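Local atomic coordinates of putative chromatin binding protein (Chaetomium thermophilum, PDB entry 6QP0), a protein that binds ADP and magnesium in its P-loop NTPase-type domain and probably acts, as full-length Kti12, as a tRNA-dependent ATPase needed for Elongator's tRNA modification. Residues Q21-I30 against R241-D249; I76-V87 against E106-V117. All coordinates share one frame; numbering follows the deposited sequence.

Interaction 1: Q21-I30 against R241-D249; sequences QLYAYLEERI and RQVFDKIWD
Arg-29 covers one face of the Trp-248 indole: its CZ lies 3.6 Å from the centroid of the five-membered ring, a cation-pi stack with planes 27° apart. Arg-29 CG sits 3.3 Å from the centroid of the six-membered ring, and the bend at chi2 (66°) turns the chain along the indole. At the rim, Leu-26 CD2 comes within 3.4 Å of Trp-248 CE3, with Ile-30 CG1 near the ring plane. With an alanine at Trp-248, the Arg-29 guanidinium would probably lose its aromatic support and a gap would open beside Leu-26 and Ile-30.

Tyr-25 is a knob among Arg-241, Phe-244, Asp-245 and Trp-248. Phe-244 CB stands 3.4 Å from the centroid of the Tyr-25 ring, over its face, while Tyr-25 OH donates to Asp-245 OD1 (2.8 Å) from above the carboxylate plane. That oxygen also takes a salt bridge from Arg-29 NH1 at 3.2 Å. Leu-22 CD1 makes a CH-pi contact over the Phe-244 ring, 3.7 Å from its centroid.

Below, Leu-22, Leu-26 and Ile-247 rest on Ile-5, and Phe-244 on Leu-231. The segments cross at -59°. Helices on a parallel sheet, the first following the P-loop, belong to the P-loop NTPase fold.

Interaction 2: I76-V87 against E106-V117; sequences ISDATLSISRSV and EKDARAALYAAV. With AF3 (aluminum fluoride), chain C.
Ile-83 meets the Ala-109 and Ala-112 side of helix 106-117. The bond to CB points at the helix. CG2, anti to the backbone N because chi1 is -64°, reaches Ala-109 CB at 3.8 Å. The other branch runs through CG1 to CD1, which touches Ala-109 O and Ala-112 CB, both at 3.8 Å, and, more loosely, Leu-113 CG at 4.4 Å. Small alanines along the helix leave room for the longer branched chains of the loop.

Leu-81 spreads over two residues, CD1 lying 3.6 Å from Leu-113 CD2 and CD2 3.9 Å from Ala-116 CB. Ile-76 CD1 packs 3.8 Å from Ala-116 CB where the edge strand meets the helix. Asp-78 OD1 brushes Leu-113, but its carboxylate is engaged by Tyr-88 and Ser-131. Within the loop, Ser-77 OG accepts from Thr-80 N in an ST motif, and Ser-77 O receives Leu-81 N and Thr-80 OG1 from one face of its plane.

Arg-85 takes no part in the helix contact and reaches the nucleotide site. Extended from CG to NE, it presents its guanidinium edge to aluminum fluoride, with NH2 2.7 Å from F2 at a nearly straight 165°, while the bond from NE is weak. Its NH1 is bound to Ser-198 O, and Lys-15, Ser-12 and Tyr-203 are also hydrogen-bonded to the aluminum fluoride.

No hydrogen bond joins loop and helix; apolar packing mainly holds them, while Ser-77, Thr-80 and Asp-78 find polar partners off the helix. As aluminum fluoride with ADP mimics a phosphate in transfer, Arg-85 probably helps handle the terminal phosphate.

How the interactions relate
From the N terminus the chain runs through strand 4-9 and the P-loop into helix 15-31, which supplies the first half of interaction 1. Strand 72-77, at one edge of the sheet, leads into residues 76-87, and interaction 2 closes a short loop of 18 residues when helix 106-120 packs against them. The sheet is then completed through strands 125-130, 153-158 and 228-231, and helix 237-250 closes the far longer loop of interaction 1, with interaction 2 nested inside. Their centres are 24 Å apart on opposite sides of the chain's centre. Interaction 1 ties the first helix to the last; interaction 2 joins the edge strand and aluminum-fluoride-binding loop to the next helix.

Interaction 1: Q21-I30 against R241-D249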
loop_
_atom_site.group_PDB
_atom_site.type_symbol
_atom_site.label_atom_id
_atom_site.label_comp_id
_atom_site.label_asym_id
_atom_site.label_seq_id
_atom_site.Cartn_x
_atom_site.Cartn_y
_atom_site.Cartn_z
ATOM N N GLN A 21 -9.360 3.187 -7.127
ATOM C CA GLN A 21 -9.422 4.355 -7.998
ATOM C C GLN A 21 -8.178 4.456 -8.870
ATOM O O GLN A 21 -8.275 4.716 -10.078
ATOM C CB GLN A 21 -9.584 5.620 -7.153
ATOM C CG GLN A 21 -10.817 5.620 -6.261
ATOM C CD GLN A 21 -10.873 6.824 -5.338
ATOM O OE1 GLN A 21 -10.191 7.826 -5.561
ATOM N NE2 GLN A 21 -11.685 6.729 -4.292
ATOM N N LEU A 22 -7.001 4.252 -8.280
ATOM C CA LEU A 22 -5.768 4.288 -9.057
ATOM C C LEU A 22 -5.785 3.236 -10.157
ATOM O O LEU A 22 -5.398 3.515 -11.298
ATOM C CB LEU A 22 -4.567 4.079 -8.136
ATOM C CG LEU A 22 -3.188 4.223 -8.779
ATOM C CD1 LEU A 22 -2.929 5.660 -9.195
ATOM C CD2 LEU A 22 -2.107 3.737 -7.827
ATOM N N TYR A 23 -6.228 2.017 -9.833
ATOM C CA TYR A 23 -6.323 0.964 -10.838
ATOM C C TYR A 23 -7.218 1.396 -11.992
ATOM O O TYR A 23 -6.807 1.363 -13.158
ATOM C CB TYR A 23 -6.854 -0.321 -10.195
ATOM C CG TYR A 23 -6.920 -1.514 -11.127
ATOM C CD1 TYR A 23 -7.954 -1.649 -12.048
ATOM C CD2 TYR A 23 -5.959 -2.515 -11.070
ATOM C CE1 TYR A 23 -8.018 -2.740 -12.895
ATOM C CE2 TYR A 23 -6.018 -3.610 -11.911
ATOM C CZ TYR A 23 -7.047 -3.719 -12.819
ATOM O OH TYR A 23 -7.101 -4.809 -13.657
ATOM N N ALA A 24 -8.452 1.805 -11.684
ATOM C CA ALA A 24 -9.365 2.265 -12.724
ATOM C C ALA A 24 -8.743 3.382 -13.548
ATOM O O ALA A 24 -8.836 3.386 -14.779
ATOM C CB ALA A 24 -10.682 2.728 -12.100
ATOM N N TYR A 25 -8.096 4.344 -12.882
ATOM C CA TYR A 25 -7.403 5.404 -13.607
ATOM C C TYR A 25 -6.333 4.824 -14.522
ATOM O O TYR A 25 -6.289 5.127 -15.718
ATOM C CB TYR A 25 -6.784 6.397 -12.622
ATOM C CG TYR A 25 -5.852 7.391 -13.276
ATOM C CD1 TYR A 25 -4.507 7.091 -13.467
ATOM C CD2 TYR A 25 -6.314 8.626 -13.705
ATOM C CE1 TYR A 25 -3.654 7.993 -14.068
ATOM C CE2 TYR A 25 -5.466 9.533 -14.306
ATOM C CZ TYR A 25 -4.138 9.213 -14.484
ATOM O OH TYR A 25 -3.288 10.113 -15.081
ATOM N N LEU A 26 -5.449 3.991 -13.972
ATOM C CA LEU A 26 -4.392 3.401 -14.782
ATOM C C LEU A 26 -4.944 2.503 -15.877
ATOM O O LEU A 26 -4.264 2.286 -16.886
ATOM C CB LEU A 26 -3.432 2.620 -13.887
ATOM C CG LEU A 26 -2.625 3.487 -12.920
ATOM C CD1 LEU A 26 -1.926 2.623 -11.887
ATOM C CD2 LEU A 26 -1.615 4.340 -13.673
ATOM N N GLU A 27 -6.161 1.981 -15.712
ATOM C CA GLU A 27 -6.753 1.153 -16.756
ATOM C C GLU A 27 -7.165 1.998 -17.956
ATOM O O GLU A 27 -6.907 1.619 -19.105
ATOM C CB GLU A 27 -7.948 0.383 -16.197
ATOM C CG GLU A 27 -8.342 -0.832 -17.018
ATOM C CD GLU A 27 -9.390 -1.683 -16.328
ATOM O OE1 GLU A 27 -10.268 -1.111 -15.649
ATOM O OE2 GLU A 27 -9.328 -2.925 -16.456
ATOM N N GLU A 28 -7.798 3.150 -17.714
ATOM C CA GLU A 28 -8.174 4.024 -18.821
ATOM C C GLU A 28 -6.939 4.591 -19.510
ATOM O O GLU A 28 -6.928 4.767 -20.733
ATOM C CB GLU A 28 -9.077 5.158 -18.326
ATOM C CG GLU A 28 -8.335 6.401 -17.844
ATOM C CD GLU A 28 -9.256 7.443 -17.227
ATOM O OE1 GLU A 28 -9.598 8.425 -17.918
ATOM O OE2 GLU A 28 -9.638 7.276 -16.049
ATOM N N ARG A 29 -5.884 4.872 -18.742
ATOM C CA ARG A 29 -4.703 5.514 -19.310
ATOM C C ARG A 29 -3.894 4.538 -20.155
ATOM O O ARG A 29 -3.320 4.924 -21.178
ATOM C CB ARG A 29 -3.843 6.103 -18.194
ATOM C CG ARG A 29 -2.715 7.006 -18.673
ATOM C CD ARG A 29 -3.241 8.271 -19.334
ATOM N NE ARG A 29 -2.166 9.212 -19.639
ATOM C CZ ARG A 29 -1.635 10.058 -18.759
ATOM N NH1 ARG A 29 -2.075 10.086 -17.507
ATOM N NH2 ARG A 29 -0.660 10.875 -19.130
ATOM N N ILE A 30 -3.830 3.267 -19.746
ATOM C CA ILE A 30 -3.090 2.275 -20.522
ATOM C C ILE A 30 -3.791 2.004 -21.847
ATOM O O ILE A 30 -3.149 1.919 -22.900
ATOM C CB ILE A 30 -2.907 0.985 -19.702
ATOM C CG1 ILE A 30 -1.987 1.250 -18.508
ATOM C CG2 ILE A 30 -2.350 -0.122 -20.579
ATOM C CD1 ILE A 30 -2.010 0.158 -17.460
ATOM N N ARG A 241 -7.421 13.070 -9.254
ATOM C CA ARG A 241 -7.043 12.912 -10.655
ATOM C C ARG A 241 -5.741 13.639 -10.973
ATOM O O ARG A 241 -4.968 13.176 -11.821
ATOM C CB ARG A 241 -8.168 13.422 -11.563
ATOM C CG ARG A 241 -7.910 13.317 -13.076
ATOM C CD ARG A 241 -8.030 11.883 -13.597
ATOM N NE ARG A 241 -8.369 11.837 -15.023
ATOM C CZ ARG A 241 -9.467 11.274 -15.531
ATOM N NH1 ARG A 241 -10.357 10.680 -14.741
ATOM N NH2 ARG A 241 -9.670 11.298 -16.844
ATOM N N GLN A 242 -5.478 14.775 -10.317
ATOM C CA GLN A 242 -4.232 15.493 -10.571
ATOM C C GLN A 242 -3.033 14.726 -10.023
ATOM O O GLN A 242 -1.978 14.672 -10.668
ATOM C CB GLN A 242 -4.286 16.895 -9.964
ATOM C CG GLN A 242 -3.211 17.815 -10.519
ATOM C CD GLN A 242 -3.336 19.246 -10.040
ATOM O OE1 GLN A 242 -4.190 19.571 -9.216
ATOM N NE2 GLN A 242 -2.477 20.115 -10.559
ATOM N N VAL A 243 -3.167 14.132 -8.833
ATOM C CA VAL A 243 -2.093 13.307 -8.290
ATOM C C VAL A 243 -1.800 12.132 -9.222
ATOM O O VAL A 243 -0.641 11.828 -9.521
ATOM C CB VAL A 243 -2.445 12.806 -6.879
ATOM C CG1 VAL A 243 -1.343 11.877 -6.365
ATOM C CG2 VAL A 243 -2.673 13.964 -5.927
ATOM N N PHE A 244 -2.853 11.439 -9.665
ATOM C CA PHE A 244 -2.661 10.253 -10.495
ATOM C C PHE A 244 -1.864 10.580 -11.755
ATOM O O PHE A 244 -1.059 9.761 -12.218
ATOM C CB PHE A 244 -4.013 9.642 -10.870
ATOM C CG PHE A 244 -4.739 8.993 -9.720
ATOM C CD1 PHE A 244 -4.101 8.745 -8.515
ATOM C CD2 PHE A 244 -6.065 8.623 -9.854
ATOM C CE1 PHE A 244 -4.774 8.146 -7.470
ATOM C CE2 PHE A 244 -6.740 8.025 -8.813
ATOM C CZ PHE A 244 -6.095 7.785 -7.620
ATOM N N ASP A 245 -2.083 11.768 -12.333
ATOM C CA ASP A 245 -1.346 12.162 -13.530
ATOM C C ASP A 245 0.143 12.324 -13.233
ATOM O O ASP A 245 0.990 11.935 -14.046
ATOM C CB ASP A 245 -1.924 13.460 -14.101
ATOM C CG ASP A 245 -3.193 13.235 -14.917
ATOM O OD1 ASP A 245 -3.098 12.695 -16.041
ATOM O OD2 ASP A 245 -4.287 13.591 -14.432
ATOM N N LYS A 246 0.482 12.907 -12.079
ATOM C CA LYS A 246 1.885 13.034 -11.702
ATOM C C LYS A 246 2.496 11.666 -11.416
ATOM O O LYS A 246 3.673 11.431 -11.718
ATOM C CB LYS A 246 2.022 13.961 -10.494
ATOM C CG LYS A 246 1.686 15.426 -10.778
ATOM C CD LYS A 246 1.177 16.118 -9.521
ATOM C CE LYS A 246 1.022 17.624 -9.697
ATOM N NZ LYS A 246 0.495 18.040 -11.030
ATOM N N ILE A 247 1.712 10.745 -10.845
ATOM C CA ILE A 247 2.176 9.366 -10.712
ATOM C C ILE A 247 2.487 8.786 -12.087
ATOM O O ILE A 247 3.514 8.128 -12.284
ATOM C CB ILE A 247 1.140 8.501 -9.967
ATOM C CG1 ILE A 247 0.924 8.997 -8.535
ATOM C CG2 ILE A 247 1.594 7.038 -9.969
ATOM C CD1 ILE A 247 -0.243 8.331 -7.820
ATOM N N TRP A 248 1.607 9.030 -13.062
ATOM C CA TRP A 248 1.820 8.485 -14.397
ATOM C C TRP A 248 3.078 9.064 -15.031
ATOM O O TRP A 248 3.916 8.328 -15.566
ATOM C CB TRP A 248 0.606 8.758 -15.280
ATOM C CG TRP A 248 0.752 8.188 -16.650
ATOM C CD1 TRP A 248 1.239 8.822 -17.755
ATOM C CD2 TRP A 248 0.418 6.858 -17.063
ATOM N NE1 TRP A 248 1.224 7.970 -18.832
ATOM C CE2 TRP A 248 0.725 6.759 -18.434
ATOM C CE3 TRP A 248 -0.113 5.744 -16.407
ATOM C CZ2 TRP A 248 0.517 5.588 -19.162
ATOM C CZ3 TRP A 248 -0.320 4.585 -17.131
ATOM C CH2 TRP A 248 -0.005 4.515 -18.493
ATOM N N ASP A 249 3.224 10.391 -14.991
ATOM C CA ASP A 249 4.417 11.019 -15.545
ATOM C C ASP A 249 5.680 10.524 -14.854
ATOM O O ASP A 249 6.736 10.419 -15.489
ATOM C CB ASP A 249 4.312 12.540 -15.428
ATOM C CG ASP A 249 3.205 13.116 -16.288
ATOM O OD1 ASP A 249 2.911 12.530 -17.350
ATOM O OD2 ASP A 249 2.628 14.155 -15.902
#

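Interaction 2: I76-V87 against E106-V117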
loop_
_atom_site.group_PDB
_atom_site.type_symbol
_atom_site.label_atom_id
_atom_site.label_comp_id
_atom_site.label_asym_id
_atom_site.label_seq_id
_atom_site.Cartn_x
_atom_site.Cartn_y
_atom_site.Cartn_z
ATOM N N ILE A 76 -1.942 -5.914 -5.909
ATOM C CA ILE A 76 -1.579 -6.836 -4.841
ATOM C C ILE A 76 -1.967 -6.215 -3.508
ATOM O O ILE A 76 -1.852 -4.999 -3.322
ATOM C CB ILE A 76 -0.071 -7.168 -4.860
ATOM C CG1 ILE A 76 0.349 -7.685 -6.236
ATOM C CG2 ILE A 76 0.259 -8.195 -3.782
ATOM C CD1 ILE A 76 1.850 -7.797 -6.417
ATOM N N SER A 77 -2.416 -7.052 -2.574
ATOM C CA SER A 77 -2.793 -6.595 -1.249
ATOM C C SER A 77 -2.646 -7.752 -0.273
ATOM O O SER A 77 -2.457 -8.905 -0.670
ATOM C CB SER A 77 -4.227 -6.050 -1.231
ATOM O OG SER A 77 -5.169 -7.098 -1.380
ATOM N N ASP A 78 -2.727 -7.432 1.021
ATOM C CA ASP A 78 -2.756 -8.478 2.037
ATOM C C ASP A 78 -3.898 -9.453 1.775
ATOM O O ASP A 78 -3.744 -10.668 1.952
ATOM C CB ASP A 78 -2.890 -7.860 3.431
ATOM C CG ASP A 78 -1.655 -7.080 3.852
ATOM O OD1 ASP A 78 -0.819 -6.757 2.985
ATOM O OD2 ASP A 78 -1.518 -6.794 5.060
ATOM N N ALA A 79 -5.048 -8.938 1.330
ATOM C CA ALA A 79 -6.209 -9.790 1.098
ATOM C C ALA A 79 -5.998 -10.710 -0.098
ATOM O O ALA A 79 -6.376 -11.887 -0.055
ATOM C CB ALA A 79 -7.455 -8.925 0.895
ATOM N N THR A 80 -5.405 -10.193 -1.179
ATOM C CA THR A 80 -5.158 -11.029 -2.349
ATOM C C THR A 80 -4.185 -12.157 -2.029
ATOM O O THR A 80 -4.274 -13.239 -2.617
ATOM C CB THR A 80 -4.612 -10.188 -3.506
ATOM O OG1 THR A 80 -3.360 -9.603 -3.128
ATOM C CG2 THR A 80 -5.602 -9.098 -3.891
ATOM N N LEU A 81 -3.252 -11.917 -1.112
ATOM C CA LEU A 81 -2.308 -12.928 -0.666
ATOM C C LEU A 81 -2.791 -13.664 0.576
ATOM O O LEU A 81 -2.022 -14.428 1.168
ATOM C CB LEU A 81 -0.949 -12.285 -0.388
ATOM C CG LEU A 81 -0.339 -11.512 -1.557
ATOM C CD1 LEU A 81 0.946 -10.826 -1.127
ATOM C CD2 LEU A 81 -0.088 -12.433 -2.744
ATOM N N SER A 82 -4.040 -13.450 0.981
ATOM C CA SER A 82 -4.613 -14.118 2.146
ATOM C C SER A 82 -3.736 -13.912 3.379
ATOM O O SER A 82 -3.441 -14.844 4.130
ATOM C CB SER A 82 -4.822 -15.605 1.867
ATOM O OG SER A 82 -5.696 -15.794 0.768
ATOM N N ILE A 83 -3.315 -12.668 3.582
ATOM C CA ILE A 83 -2.535 -12.276 4.750
ATOM C C ILE A 83 -3.488 -11.588 5.718
ATOM O O ILE A 83 -3.912 -10.450 5.484
ATOM C CB ILE A 83 -1.362 -11.363 4.372
ATOM C CG1 ILE A 83 -0.371 -12.116 3.481
ATOM C CG2 ILE A 83 -0.676 -10.831 5.627
ATOM C CD1 ILE A 83 0.740 -11.251 2.919
ATOM N N SER A 84 -3.833 -12.273 6.803
ATOM C CA SER A 84 -4.732 -11.699 7.793
ATOM C C SER A 84 -4.073 -10.517 8.496
ATOM O O SER A 84 -2.848 -10.448 8.634
ATOM C CB SER A 84 -5.142 -12.757 8.817
ATOM O OG SER A 84 -6.141 -12.260 9.689
ATOM N N ARG A 85 -4.906 -9.578 8.947
ATOM C CA ARG A 85 -4.415 -8.397 9.646
ATOM C C ARG A 85 -3.791 -8.724 10.994
ATOM O O ARG A 85 -3.143 -7.853 11.584
ATOM C CB ARG A 85 -5.557 -7.399 9.844
ATOM C CG ARG A 85 -6.112 -6.827 8.553
ATOM C CD ARG A 85 -7.498 -6.240 8.758
ATOM N NE ARG A 85 -7.972 -5.527 7.574
ATOM C CZ ARG A 85 -8.442 -6.116 6.479
ATOM N NH1 ARG A 85 -8.498 -7.439 6.400
ATOM N NH2 ARG A 85 -8.850 -5.380 5.454
ATOM N N SER A 86 -3.968 -9.946 11.497
ATOM C CA SER A 86 -3.443 -10.314 12.805
ATOM C C SER A 86 -1.942 -10.568 12.799
ATOM O O SER A 86 -1.355 -10.726 13.875
ATOM C CB SER A 86 -4.173 -11.555 13.324
ATOM O OG SER A 86 -4.170 -12.588 12.355
ATOM N N VAL A 87 -1.305 -10.603 11.625
ATOM C CA VAL A 87 0.139 -10.777 11.568
ATOM C C VAL A 87 0.875 -9.589 12.177
ATOM O O VAL A 87 2.065 -9.697 12.495
ATOM C CB VAL A 87 0.601 -10.993 10.114
ATOM C CG1 VAL A 87 -0.041 -12.242 9.528
ATOM C CG2 VAL A 87 0.284 -9.772 9.257
ATOM N N GLU A 106 4.849 -11.171 10.810
ATOM C CA GLU A 106 4.817 -9.991 9.956
ATOM C C GLU A 106 5.966 -10.014 8.957
ATOM O O GLU A 106 5.805 -9.610 7.800
ATOM C CB GLU A 106 4.869 -8.729 10.817
ATOM C CG GLU A 106 4.581 -7.450 10.059
ATOM C CD GLU A 106 4.549 -6.232 10.960
ATOM O OE1 GLU A 106 4.413 -6.398 12.192
ATOM O OE2 GLU A 106 4.661 -5.105 10.433
ATOM N N LYS A 107 7.137 -10.489 9.388
ATOM C CA LYS A 107 8.268 -10.636 8.478
ATOM C C LYS A 107 7.929 -11.576 7.329
ATOM O O LYS A 107 8.346 -11.348 6.187
ATOM C CB LYS A 107 9.482 -11.141 9.256
ATOM C CG LYS A 107 10.746 -11.326 8.439
ATOM C CD LYS A 107 11.949 -11.472 9.361
ATOM C CE LYS A 107 13.077 -12.256 8.708
ATOM N NZ LYS A 107 13.636 -11.572 7.511
ATOM N N ASP A 108 7.176 -12.643 7.610
ATOM C CA ASP A 108 6.725 -13.532 6.545
ATOM C C ASP A 108 5.717 -12.843 5.632
ATOM O O ASP A 108 5.673 -13.131 4.431
ATOM C CB ASP A 108 6.116 -14.803 7.138
ATOM C CG ASP A 108 7.132 -15.648 7.888
ATOM O OD1 ASP A 108 8.299 -15.720 7.449
ATOM O OD2 ASP A 108 6.759 -16.245 8.919
ATOM N N ALA A 109 4.897 -11.941 6.179
ATOM C CA ALA A 109 3.984 -11.174 5.340
ATOM C C ALA A 109 4.753 -10.330 4.332
ATOM O O ALA A 109 4.381 -10.260 3.155
ATOM C CB ALA A 109 3.089 -10.287 6.205
ATOM N N ARG A 110 5.832 -9.678 4.777
ATOM C CA ARG A 110 6.657 -8.904 3.857
ATOM C C ARG A 110 7.323 -9.811 2.830
ATOM O O ARG A 110 7.465 -9.435 1.660
ATOM C CB ARG A 110 7.698 -8.102 4.637
ATOM C CG ARG A 110 7.092 -7.049 5.564
ATOM C CD ARG A 110 8.129 -6.053 6.054
ATOM N NE ARG A 110 9.174 -6.678 6.859
ATOM C CZ ARG A 110 9.051 -6.979 8.150
ATOM N NH1 ARG A 110 7.921 -6.725 8.793
ATOM N NH2 ARG A 110 10.061 -7.546 8.797
ATOM N N ALA A 111 7.734 -11.009 3.247
ATOM C CA ALA A 111 8.256 -11.980 2.292
ATOM C C ALA A 111 7.216 -12.295 1.223
ATOM O O ALA A 111 7.513 -12.273 0.023
ATOM C CB ALA A 111 8.689 -13.251 3.022
ATOM N N ALA A 112 5.980 -12.575 1.646
ATOM C CA ALA A 112 4.915 -12.870 0.694
ATOM C C ALA A 112 4.693 -11.702 -0.256
ATOM O O ALA A 112 4.604 -11.884 -1.476
ATOM C CB ALA A 112 3.624 -13.208 1.441
ATOM N N LEU A 113 4.600 -10.487 0.290
ATOM C CA LEU A 113 4.420 -9.306 -0.547
ATOM C C LEU A 113 5.585 -9.147 -1.515
ATOM O O LEU A 113 5.388 -8.911 -2.712
ATOM C CB LEU A 113 4.276 -8.062 0.330
ATOM C CG LEU A 113 3.021 -7.969 1.201
ATOM C CD1 LEU A 113 3.206 -6.930 2.296
ATOM C CD2 LEU A 113 1.801 -7.639 0.358
ATOM N N TYR A 114 6.813 -9.283 -1.011
ATOM C CA TYR A 114 7.988 -9.102 -1.856
ATOM C C TYR A 114 7.959 -10.059 -3.042
ATOM O O TYR A 114 8.211 -9.657 -4.185
ATOM C CB TYR A 114 9.259 -9.297 -1.026
ATOM C CG TYR A 114 10.537 -9.098 -1.807
ATOM C CD1 TYR A 114 11.146 -10.161 -2.461
ATOM C CD2 TYR A 114 11.136 -7.848 -1.893
ATOM C CE1 TYR A 114 12.314 -9.986 -3.178
ATOM C CE2 TYR A 114 12.304 -7.661 -2.608
ATOM C CZ TYR A 114 12.888 -8.734 -3.250
ATOM O OH TYR A 114 14.052 -8.559 -3.964
ATOM N N ALA A 115 7.639 -11.332 -2.791
ATOM C CA ALA A 115 7.613 -12.318 -3.865
ATOM C C ALA A 115 6.531 -11.991 -4.887
ATOM O O ALA A 115 6.767 -12.048 -6.100
ATOM C CB ALA A 115 7.396 -13.715 -3.283
ATOM N N ALA A 116 5.330 -11.651 -4.413
ATOM C CA ALA A 116 4.236 -11.329 -5.323
ATOM C C ALA A 116 4.621 -10.208 -6.279
ATOM O O ALA A 116 4.285 -10.255 -7.468
ATOM C CB ALA A 116 2.990 -10.944 -4.526
ATOM N N VAL A 117 5.322 -9.188 -5.781
ATOM C CA VAL A 117 5.727 -8.080 -6.640
ATOM C C VAL A 117 6.788 -8.540 -7.633
ATOM O O VAL A 117 6.704 -8.253 -8.834
ATOM C CB VAL A 117 6.228 -6.895 -5.791
ATOM C CG1 VAL A 117 6.749 -5.781 -6.682
ATOM C CG2 VAL A 117 5.118 -6.378 -4.888
HETATM AL AL AF3 C . -7.301 -2.444 5.510
HETATM F F1 AF3 C . -6.859 -2.748 3.886
HETATM F F2 AF3 C . -8.913 -2.708 6.012
HETATM F F3 AF3 C . -6.303 -1.452 6.476
#